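Ferric iron-binding protein HitA (Pseudomonas aeruginosa PAO1, PDB 6IWF) binds ferric iron, probably serves as the solute-binding component of an iron uptake system, and takes part in gallium internalization. Local coordinates at residues A[19-22]-A[23-27]; A[275-278]-A[279-283]; A[173-176]-A[177-180]; A[286-289]-A[290-293]. One frame throughout, in Å; residues are numbered along the deposited sequence.

Interaction 1: residues A[19-22]-A[23-27]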
loop_
_atom_site.group_PDB
_atom_site.type_symbol
_atom_site.label_atom_id
_atom_site.label_comp_id
_atom_site.label_asym_id
_atom_site.label_seq_id
_atom_site.Cartn_x
_atom_site.Cartn_y
_atom_site.Cartn_z
ATOM N N ILE A 19 15.433 -3.306 5.621
ATOM C CA ILE A 19 15.633 -4.551 4.892
ATOM C C ILE A 19 16.977 -4.530 4.170
ATOM O O ILE A 19 17.645 -5.564 4.069
ATOM C CB ILE A 19 14.444 -4.822 3.935
ATOM C CG1 ILE A 19 14.561 -6.208 3.300
ATOM C CG2 ILE A 19 14.321 -3.744 2.858
ATOM C CD1 ILE A 19 14.550 -7.338 4.305
ATOM N N ALA A 20 17.412 -3.360 3.684
ATOM C CA ALA A 20 18.726 -3.275 3.052
ATOM C C ALA A 20 19.825 -3.587 4.054
ATOM O O ALA A 20 20.803 -4.269 3.724
ATOM C CB ALA A 20 18.948 -1.885 2.441
ATOM N N LYS A 21 19.670 -3.109 5.290
ATOM C CA LYS A 21 20.664 -3.382 6.325
ATOM C C LYS A 21 20.703 -4.866 6.664
ATOM O O LYS A 21 21.781 -5.464 6.759
ATOM C CB LYS A 21 20.360 -2.554 7.576
ATOM C CG LYS A 21 21.428 -2.656 8.674
ATOM C CD LYS A 21 22.838 -2.547 8.096
ATOM C CE LYS A 21 23.816 -1.934 9.098
ATOM N NZ LYS A 21 25.233 -2.337 8.832
ATOM N N ALA A 22 19.529 -5.480 6.838
ATOM C CA ALA A 22 19.478 -6.898 7.183
ATOM C C ALA A 22 20.115 -7.762 6.099
ATOM O O ALA A 22 20.867 -8.695 6.406
ATOM C CB ALA A 22 18.033 -7.332 7.439
ATOM N N PHE A 23 19.830 -7.474 4.825
ATOM C CA PHE A 23 20.435 -8.246 3.742
ATOM C C PHE A 23 21.947 -8.053 3.705
ATOM O O PHE A 23 22.696 -9.017 3.510
ATOM C CB PHE A 23 19.820 -7.838 2.399
ATOM C CG PHE A 23 20.278 -8.671 1.241
ATOM C CD1 PHE A 23 19.771 -9.943 1.047
ATOM C CD2 PHE A 23 21.193 -8.164 0.327
ATOM C CE1 PHE A 23 20.172 -10.706 -0.022
ATOM C CE2 PHE A 23 21.597 -8.919 -0.753
ATOM C CZ PHE A 23 21.092 -10.190 -0.927
ATOM N N GLN A 24 22.401 -6.808 3.879
ATOM C CA GLN A 24 23.826 -6.484 3.816
ATOM C C GLN A 24 24.602 -7.170 4.934
ATOM O O GLN A 24 25.722 -7.653 4.718
ATOM C CB GLN A 24 23.989 -4.965 3.881
ATOM C CG GLN A 24 25.404 -4.427 3.888
ATOM C CD GLN A 24 25.431 -2.915 3.689
ATOM O OE1 GLN A 24 25.021 -2.405 2.639
ATOM N NE2 GLN A 24 25.898 -2.189 4.707
ATOM N N ASP A 25 24.020 -7.228 6.136
ATOM C CA ASP A 25 24.671 -7.917 7.246
ATOM C C ASP A 25 24.711 -9.426 7.021
ATOM O O ASP A 25 25.695 -10.087 7.376
ATOM C CB ASP A 25 23.955 -7.587 8.557
ATOM C CG ASP A 25 24.003 -6.106 8.893
ATOM O OD1 ASP A 25 24.594 -5.327 8.111
ATOM O OD2 ASP A 25 23.449 -5.716 9.944
ATOM N N LYS A 26 23.662 -9.985 6.414
ATOM C CA LYS A 26 23.576 -11.434 6.246
ATOM C C LYS A 26 24.500 -11.940 5.141
ATOM O O LYS A 26 25.098 -13.013 5.268
ATOM C CB LYS A 26 22.134 -11.836 5.941
ATOM C CG LYS A 26 21.919 -13.334 5.818
ATOM C CD LYS A 26 21.231 -13.870 7.067
ATOM C CE LYS A 26 21.463 -15.357 7.253
ATOM N NZ LYS A 26 20.853 -15.854 8.532
ATOM N N THR A 27 24.620 -11.191 4.047
ATOM C CA THR A 27 25.285 -11.682 2.848
ATOM C C THR A 27 26.588 -10.965 2.529
ATOM O O THR A 27 27.355 -11.460 1.695
ATOM C CB THR A 27 24.350 -11.551 1.632
ATOM O OG1 THR A 27 24.170 -10.165 1.340
ATOM C CG2 THR A 27 22.994 -12.190 1.913
#

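Interaction 2: residues A[275-278]-A[279-283]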
loop_
_atom_site.group_PDB
_atom_site.type_symbol
_atom_site.label_atom_id
_atom_site.label_comp_id
_atom_site.label_asym_id
_atom_site.label_seq_id
_atom_site.Cartn_x
_atom_site.Cartn_y
_atom_site.Cartn_z
ATOM N N ALA A 275 -1.057 -6.943 17.838
ATOM C CA ALA A 275 -1.791 -5.708 18.089
ATOM C C ALA A 275 -2.612 -5.268 16.887
ATOM O O ALA A 275 -3.487 -4.407 17.030
ATOM C CB ALA A 275 -0.831 -4.586 18.486
ATOM N N LEU A 276 -2.338 -5.828 15.711
ATOM C CA LEU A 276 -3.151 -5.556 14.535
ATOM C C LEU A 276 -4.474 -6.298 14.625
ATOM O O LEU A 276 -4.562 -7.378 15.221
ATOM C CB LEU A 276 -2.426 -6.001 13.258
ATOM C CG LEU A 276 -1.231 -5.198 12.773
ATOM C CD1 LEU A 276 -0.582 -5.896 11.581
ATOM C CD2 LEU A 276 -1.680 -3.799 12.399
ATOM N N LYS A 277 -5.510 -5.724 14.010
ATOM C CA LYS A 277 -6.752 -6.467 13.858
ATOM C C LYS A 277 -6.451 -7.764 13.111
ATOM O O LYS A 277 -5.770 -7.728 12.074
ATOM C CB LYS A 277 -7.782 -5.631 13.100
ATOM C CG LYS A 277 -9.161 -6.253 13.030
ATOM C CD LYS A 277 -10.195 -5.325 13.635
ATOM C CE LYS A 277 -11.580 -5.956 13.603
ATOM N NZ LYS A 277 -11.969 -6.327 12.213
ATOM N N PRO A 278 -6.885 -8.923 13.616
ATOM C CA PRO A 278 -6.545 -10.188 12.950
ATOM C C PRO A 278 -6.990 -10.195 11.494
ATOM O O PRO A 278 -8.122 -9.816 11.168
ATOM C CB PRO A 278 -7.298 -11.233 13.778
ATOM C CG PRO A 278 -7.404 -10.608 15.138
ATOM C CD PRO A 278 -7.575 -9.143 14.906
ATOM N N PHE A 279 -6.075 -10.625 10.617
ATOM C CA PHE A 279 -6.321 -10.570 9.176
ATOM C C PHE A 279 -7.600 -11.313 8.798
ATOM O O PHE A 279 -8.393 -10.824 7.987
ATOM C CB PHE A 279 -5.114 -11.142 8.433
ATOM C CG PHE A 279 -5.125 -10.890 6.952
ATOM C CD1 PHE A 279 -4.764 -9.657 6.442
ATOM C CD2 PHE A 279 -5.499 -11.897 6.072
ATOM C CE1 PHE A 279 -4.774 -9.424 5.073
ATOM C CE2 PHE A 279 -5.519 -11.676 4.709
ATOM C CZ PHE A 279 -5.146 -10.433 4.208
ATOM N N ALA A 280 -7.836 -12.481 9.403
ATOM C CA ALA A 280 -9.031 -13.255 9.087
ATOM C C ALA A 280 -10.322 -12.546 9.487
ATOM O O ALA A 280 -11.395 -12.921 9.002
ATOM C CB ALA A 280 -8.954 -14.626 9.765
ATOM N N GLU A 281 -10.254 -11.531 10.347
ATOM C CA GLU A 281 -11.446 -10.813 10.792
ATOM C C GLU A 281 -11.789 -9.607 9.931
ATOM O O GLU A 281 -12.787 -8.932 10.211
ATOM C CB GLU A 281 -11.275 -10.341 12.235
ATOM C CG GLU A 281 -11.138 -11.461 13.250
ATOM C CD GLU A 281 -10.927 -10.933 14.660
ATOM O OE1 GLU A 281 -11.231 -9.741 14.905
ATOM O OE2 GLU A 281 -10.449 -11.704 15.519
ATOM N N LEU A 282 -10.985 -9.303 8.909
ATOM C CA LEU A 282 -11.159 -8.045 8.190
ATOM C C LEU A 282 -12.386 -8.061 7.283
ATOM O O LEU A 282 -12.990 -7.003 7.058
ATOM C CB LEU A 282 -9.904 -7.735 7.380
ATOM C CG LEU A 282 -8.705 -7.291 8.221
ATOM C CD1 LEU A 282 -7.464 -7.172 7.324
ATOM C CD2 LEU A 282 -9.004 -5.973 8.916
ATOM N N ASP A 283 -12.765 -9.227 6.759
ATOM C CA ASP A 283 -13.882 -9.356 5.827
ATOM C C ASP A 283 -13.766 -8.353 4.663
ATOM O O ASP A 283 -14.693 -7.602 4.393
ATOM C CB ASP A 283 -15.206 -9.167 6.560
ATOM C CG ASP A 283 -16.427 -9.792 5.823
ATOM O OD1 ASP A 283 -16.278 -10.594 4.875
ATOM O OD2 ASP A 283 -17.562 -9.481 6.232
HETATM O O HOH W 1 -13.412 -5.704 9.930
#

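Interaction 3: residues A[173-176]-A[177-180]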
loop_
_atom_site.group_PDB
_atom_site.type_symbol
_atom_site.label_atom_id
_atom_site.label_comp_id
_atom_site.label_asym_id
_atom_site.label_seq_id
_atom_site.Cartn_x
_atom_site.Cartn_y
_atom_site.Cartn_z
ATOM N N TYR A 173 -6.622 16.586 2.308
ATOM C CA TYR A 173 -5.284 16.624 2.874
ATOM C C TYR A 173 -4.291 16.186 1.810
ATOM O O TYR A 173 -4.615 15.389 0.925
ATOM C CB TYR A 173 -5.170 15.712 4.108
ATOM C CG TYR A 173 -5.889 16.297 5.292
ATOM C CD1 TYR A 173 -7.263 16.143 5.437
ATOM C CD2 TYR A 173 -5.214 17.075 6.221
ATOM C CE1 TYR A 173 -7.931 16.715 6.501
ATOM C CE2 TYR A 173 -5.878 17.648 7.282
ATOM C CZ TYR A 173 -7.229 17.463 7.418
ATOM O OH TYR A 173 -7.885 18.044 8.483
ATOM N N THR A 174 -3.081 16.734 1.865
ATOM C CA THR A 174 -2.079 16.347 0.888
ATOM C C THR A 174 -1.155 15.259 1.403
ATOM O O THR A 174 -0.308 14.776 0.645
ATOM C CB THR A 174 -1.266 17.573 0.439
ATOM O OG1 THR A 174 -0.632 18.166 1.568
ATOM C CG2 THR A 174 -2.184 18.616 -0.200
ATOM N N ASN A 175 -1.335 14.817 2.651
ATOM C CA ASN A 175 -0.397 13.914 3.300
ATOM C C ASN A 175 -1.165 13.046 4.289
ATOM O O ASN A 175 -1.979 13.569 5.053
ATOM C CB ASN A 175 0.691 14.734 4.020
ATOM C CG ASN A 175 1.801 13.882 4.569
ATOM O OD1 ASN A 175 1.598 13.117 5.509
ATOM N ND2 ASN A 175 2.996 14.015 3.992
ATOM N N ASN A 176 -0.892 11.734 4.297
ATOM C CA ASN A 176 -1.631 10.861 5.210
ATOM C C ASN A 176 -1.279 11.148 6.665
ATOM O O ASN A 176 -2.148 11.069 7.543
ATOM C CB ASN A 176 -1.369 9.384 4.895
ATOM C CG ASN A 176 -2.029 8.922 3.617
ATOM O OD1 ASN A 176 -3.253 8.847 3.524
ATOM N ND2 ASN A 176 -1.211 8.575 2.625
ATOM N N VAL A 177 -0.007 11.454 6.953
ATOM C CA VAL A 177 0.374 11.702 8.342
ATOM C C VAL A 177 -0.306 12.963 8.854
ATOM O O VAL A 177 -0.756 13.023 10.006
ATOM C CB VAL A 177 1.907 11.784 8.487
ATOM C CG1 VAL A 177 2.285 12.093 9.946
ATOM C CG2 VAL A 177 2.553 10.488 8.028
ATOM N N THR A 178 -0.418 13.980 7.998
ATOM C CA THR A 178 -1.151 15.191 8.357
ATOM C C THR A 178 -2.624 14.906 8.652
ATOM O O THR A 178 -3.178 15.428 9.627
ATOM C CB THR A 178 -1.022 16.214 7.231
ATOM O OG1 THR A 178 0.372 16.436 6.956
ATOM C CG2 THR A 178 -1.673 17.521 7.634
ATOM N N ALA A 179 -3.277 14.101 7.810
ATOM C CA ALA A 179 -4.678 13.747 8.053
ATOM C C ALA A 179 -4.841 12.963 9.356
ATOM O O ALA A 179 -5.808 13.179 10.108
ATOM C CB ALA A 179 -5.222 12.938 6.871
ATOM N N MET A 180 -3.918 12.044 9.635
ATOM C CA MET A 180 -3.999 11.245 10.856
ATOM C C MET A 180 -3.770 12.106 12.085
ATOM O O MET A 180 -4.489 11.986 13.084
ATOM C CB MET A 180 -2.991 10.092 10.806
ATOM C CG MET A 180 -2.946 9.204 12.046
ATOM S SD MET A 180 -4.395 8.125 12.210
ATOM C CE MET A 180 -5.284 8.937 13.542
#

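Interaction 4: residues A[286-289]-A[290-293]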
loop_
_atom_site.group_PDB
_atom_site.type_symbol
_atom_site.label_atom_id
_atom_site.label_comp_id
_atom_site.label_asym_id
_atom_site.label_seq_id
_atom_site.Cartn_x
_atom_site.Cartn_y
_atom_site.Cartn_z
ATOM N N LYS A 286 -13.703 -8.951 -2.165
ATOM C CA LYS A 286 -12.971 -10.004 -2.868
ATOM C C LYS A 286 -12.292 -9.423 -4.113
ATOM O O LYS A 286 -12.675 -9.681 -5.256
ATOM C CB LYS A 286 -13.919 -11.145 -3.218
ATOM C CG LYS A 286 -14.638 -11.724 -2.009
ATOM C CD LYS A 286 -13.666 -12.495 -1.109
ATOM C CE LYS A 286 -14.420 -13.391 -0.126
ATOM N NZ LYS A 286 -13.499 -14.078 0.828
ATOM N N LEU A 287 -11.258 -8.610 -3.870
ATOM C CA LEU A 287 -10.479 -7.985 -4.932
ATOM C C LEU A 287 -9.011 -8.317 -4.743
ATOM O O LEU A 287 -8.453 -8.047 -3.676
ATOM C CB LEU A 287 -10.623 -6.466 -4.952
ATOM C CG LEU A 287 -12.022 -5.919 -5.215
ATOM C CD1 LEU A 287 -12.092 -4.453 -4.814
ATOM C CD2 LEU A 287 -12.366 -6.102 -6.678
ATOM N N THR A 288 -8.396 -8.849 -5.778
ATOM C CA THR A 288 -6.978 -9.169 -5.802
ATOM C C THR A 288 -6.196 -8.040 -6.435
ATOM O O THR A 288 -6.763 -7.149 -7.072
ATOM C CB THR A 288 -6.749 -10.448 -6.601
ATOM O OG1 THR A 288 -7.135 -10.203 -7.960
ATOM C CG2 THR A 288 -7.552 -11.595 -6.027
ATOM N N PRO A 289 -4.863 -8.049 -6.295
ATOM C CA PRO A 289 -4.053 -7.101 -7.075
ATOM C C PRO A 289 -4.396 -7.107 -8.555
ATOM O O PRO A 289 -4.470 -6.044 -9.183
ATOM C CB PRO A 289 -2.625 -7.588 -6.812
ATOM C CG PRO A 289 -2.684 -8.131 -5.429
ATOM C CD PRO A 289 -4.045 -8.793 -5.315
ATOM N N ALA A 290 -4.643 -8.289 -9.119
ATOM C CA ALA A 290 -4.968 -8.378 -10.538
ATOM C C ALA A 290 -6.303 -7.708 -10.841
ATOM O O ALA A 290 -6.463 -7.086 -11.896
ATOM C CB ALA A 290 -4.985 -9.847 -10.972
ATOM N N ASP A 291 -7.272 -7.834 -9.932
ATOM C CA ASP A 291 -8.563 -7.177 -10.121
ATOM C C ASP A 291 -8.403 -5.664 -10.220
ATOM O O ASP A 291 -9.066 -5.020 -11.037
ATOM C CB ASP A 291 -9.515 -7.530 -8.976
ATOM C CG ASP A 291 -9.953 -8.981 -8.997
ATOM O OD1 ASP A 291 -10.105 -9.550 -10.102
ATOM O OD2 ASP A 291 -10.146 -9.558 -7.904
ATOM N N LEU A 292 -7.539 -5.074 -9.382
ATOM C CA LEU A 292 -7.339 -3.626 -9.417
ATOM C C LEU A 292 -6.456 -3.190 -10.582
ATOM O O LEU A 292 -6.615 -2.075 -11.098
ATOM C CB LEU A 292 -6.727 -3.149 -8.099
ATOM C CG LEU A 292 -7.429 -3.592 -6.809
ATOM C CD1 LEU A 292 -6.568 -3.296 -5.574
ATOM C CD2 LEU A 292 -8.762 -2.889 -6.696
ATOM N N GLY A 293 -5.515 -4.040 -10.994
ATOM C CA GLY A 293 -4.699 -3.737 -12.159
ATOM C C GLY A 293 -3.892 -2.469 -11.986
ATOM O O GLY A 293 -3.394 -2.156 -10.895
HETATM O O HOH W 2 -3.156 -3.702 -8.418
#

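Interaction 1: residues A[19-22]-A[23-27]
Lys-21 and Asp-25, one helical turn apart, are joined by a salt bridge on the exposed side of helix 13-27. The lysine leaves CB with CG anti to the backbone N (chi1 -174°), then bends at chi2 (45°), which turns the rest of the chain along the helix toward Asp-25. CG stays loosely beside the carboxylate, CD of Lys-21 rides 3.3 Å from OD1 of Asp-25, and CE passes alongside the same oxygen. At the tip, NZ of Lys-21 donates to OD1 of Asp-25 at 3.1 Å, meeting that oxygen on its syn lone pair. NZ also comes to 4.2 Å from NE2 of Gln-24, without a bond between them. Beneath the ion pair, Asp-25 N donates to Lys-21 O at 2.9 Å, so backbone and side chains link the same two residues. The i to i+4 ladder continues with Phe-23 N to Ile-19 O (3.0 Å) and Lys-26 N to Ala-22 O (3.1 Å). Near the helix end, Phe-23 O accepts from both N and OG1 of Thr-27, the hydroxyl lying above the carbonyl plane at 2.9 Å from that oxygen. Ala-20 and Phe-23 pack on strand 30-35, where Gln-24 OE1 accepts from Val-31 N, while Phe-23 meets Phe-244 of helix 238-248 edge-to-face. Strand 4-9, helix 13-27 and strand 30-35 form a beta-alpha-beta unit with the helix as its crossover.

Interaction 2: residues A[275-278]-A[279-283]
Pro-278 and Glu-281 make the close part of this turn, itself at the surface. Glu-281 N donates to Pro-278 O at 2.9 Å, and the glutamate side chain folds back over the proline ring. With CG beside its own backbone N (chi1 -64°) and the chain extended beyond it, the carboxylate is carried over one face of the ring, toward CG: OE2 of Glu-281 lies 3.3 Å from CG of Pro-278, and OE1 is 3.7 Å from CD of Pro-278. The backbone here is a short 3-10 turn beginning at Phe-279, in the long loop between strand 264-265 and helix 289-292; Leu-282 N to Phe-279 O repeats its i to i+3 bonding. Leu-282 is buried against Tyr-214, Val-224 and Tyr-264, and the more exposed Phe-279 meets Tyr-264 edge-to-face. The lysine side of the turn is looser. Lys-277 runs across Glu-281, and its NZ makes just a weak 3.4 Å bond to Glu-281 O, while the distance from NZ of Lys-277 to OE1 of Glu-281, 4.4 Å, is too long for a salt bridge. A water 2.8 Å from Lys-277 NZ accepts from it at shorter range and donates to Leu-282 O at 3.2 Å.

Interaction 3: residues A[173-176]-A[177-180]
The N-terminus of helix 176-184 is capped by Asn-175, whose side chain reaches the amides of Val-177 and Thr-178 in the first turn. CG stands anti to the backbone N (chi1 -173°), bringing OD1 of Asn-175 to 2.7 Å from Val-177 N and 3.3 Å from Thr-178 N. The one amide oxygen is shared between two donors, and both bonds are weak, the first bent to 129°. OG1 of Thr-178 lies against CB of Asn-175 at 3.4 Å, the two side chains roughly perpendicular. Regular helix bonding takes over with Ala-179 N to Asn-175 O, 3.1 Å, and Met-180 N to Asn-176 O, 2.9 Å. Before the cap, the ring of Tyr-173 swings back onto the first turn. CA of Ala-179 sits over one face, 4.0 Å from the ring centroid and 19° off the normal, a CH-pi contact, while CG2 of Thr-178 meets the ring edge 3.8 Å from CD2 of Tyr-173. Asn-176 and Val-177 pack on Tyr-197, which binds Fe(3+) in this protein, although no iron is bound to this chain here. This is an asparagine N-cap, placed here where a helix start adjoins the iron site.

Interaction 4: residues A[286-289]-A[290-293]
Asp-291 and Thr-288 grip each other by side chain and backbone. OD2 of Asp-291 accepts from Thr-288 N at 2.8 Å in a nearly straight bond (170°), met on the anti side and 32° out of the carboxylate plane. In the reverse direction, Asp-291 N donates to OG1 of Thr-288 at 3.1 Å. The threonine hydroxyl is set between its backbone N and carbonyl carbon (chi1 64°), which points OG1 toward the amide of Asp-291, and it also gives a weak bond to OD2 of Asp-291, so that a single carboxylate oxygen takes two donors from Thr-288. This reciprocal pairing is a capping box, with Thr-288 as the N-cap of the short helix 289-292; Pro-289, the first residue inside, has no amide hydrogen to offer. Beyond the box, Leu-292 N bonds to Thr-288 O at 3.2 Å and Gly-293 N to Pro-289 O at 2.9 Å. Gly-293 then leaves the helix with positive phi, and a water donating to both Pro-289 O and Gly-293 O bridges the exit. An apolar layer lies alongside the cap: CD2 of Leu-287 covers CB of Asp-291 at 3.9 Å, and CD1 of Leu-287 touches CD2 of Leu-292 at 4.1 Å. Farther out, OD1 of Asp-291 has a long, weak ion pair with Lys-152 of helix 141-154; Leu-287 packs on Ala-149, Lys-152 and Leu-153 of that helix and Leu-292 on its Glu-145, while Pro-289 rests against Ser-62 and Trp-96.

In the fold
Along the chain the order is interaction 1, interaction 3, interaction 2, interaction 4, and none overlaps another. Interaction 1, on helix 13-27, stands apart, its centre about 30 to 32 Å from the other three. Interactions 2 and 4 lie in succession between strand 264-265 and the end of helix 289-292, with centres about 19 Å apart. Interactions 3 and 4, both helix N-caps, lie on opposite sides of the chain's centre, centres about 26 Å apart. Leu-282 of interaction 2 is about 11 Å from Tyr-196 between side chains. In this periplasmic-binding-protein-type fold only the 173-180 contact abuts an iron-binding residue, Tyr-197; the others are local packing and capping without direct contact with the metal site.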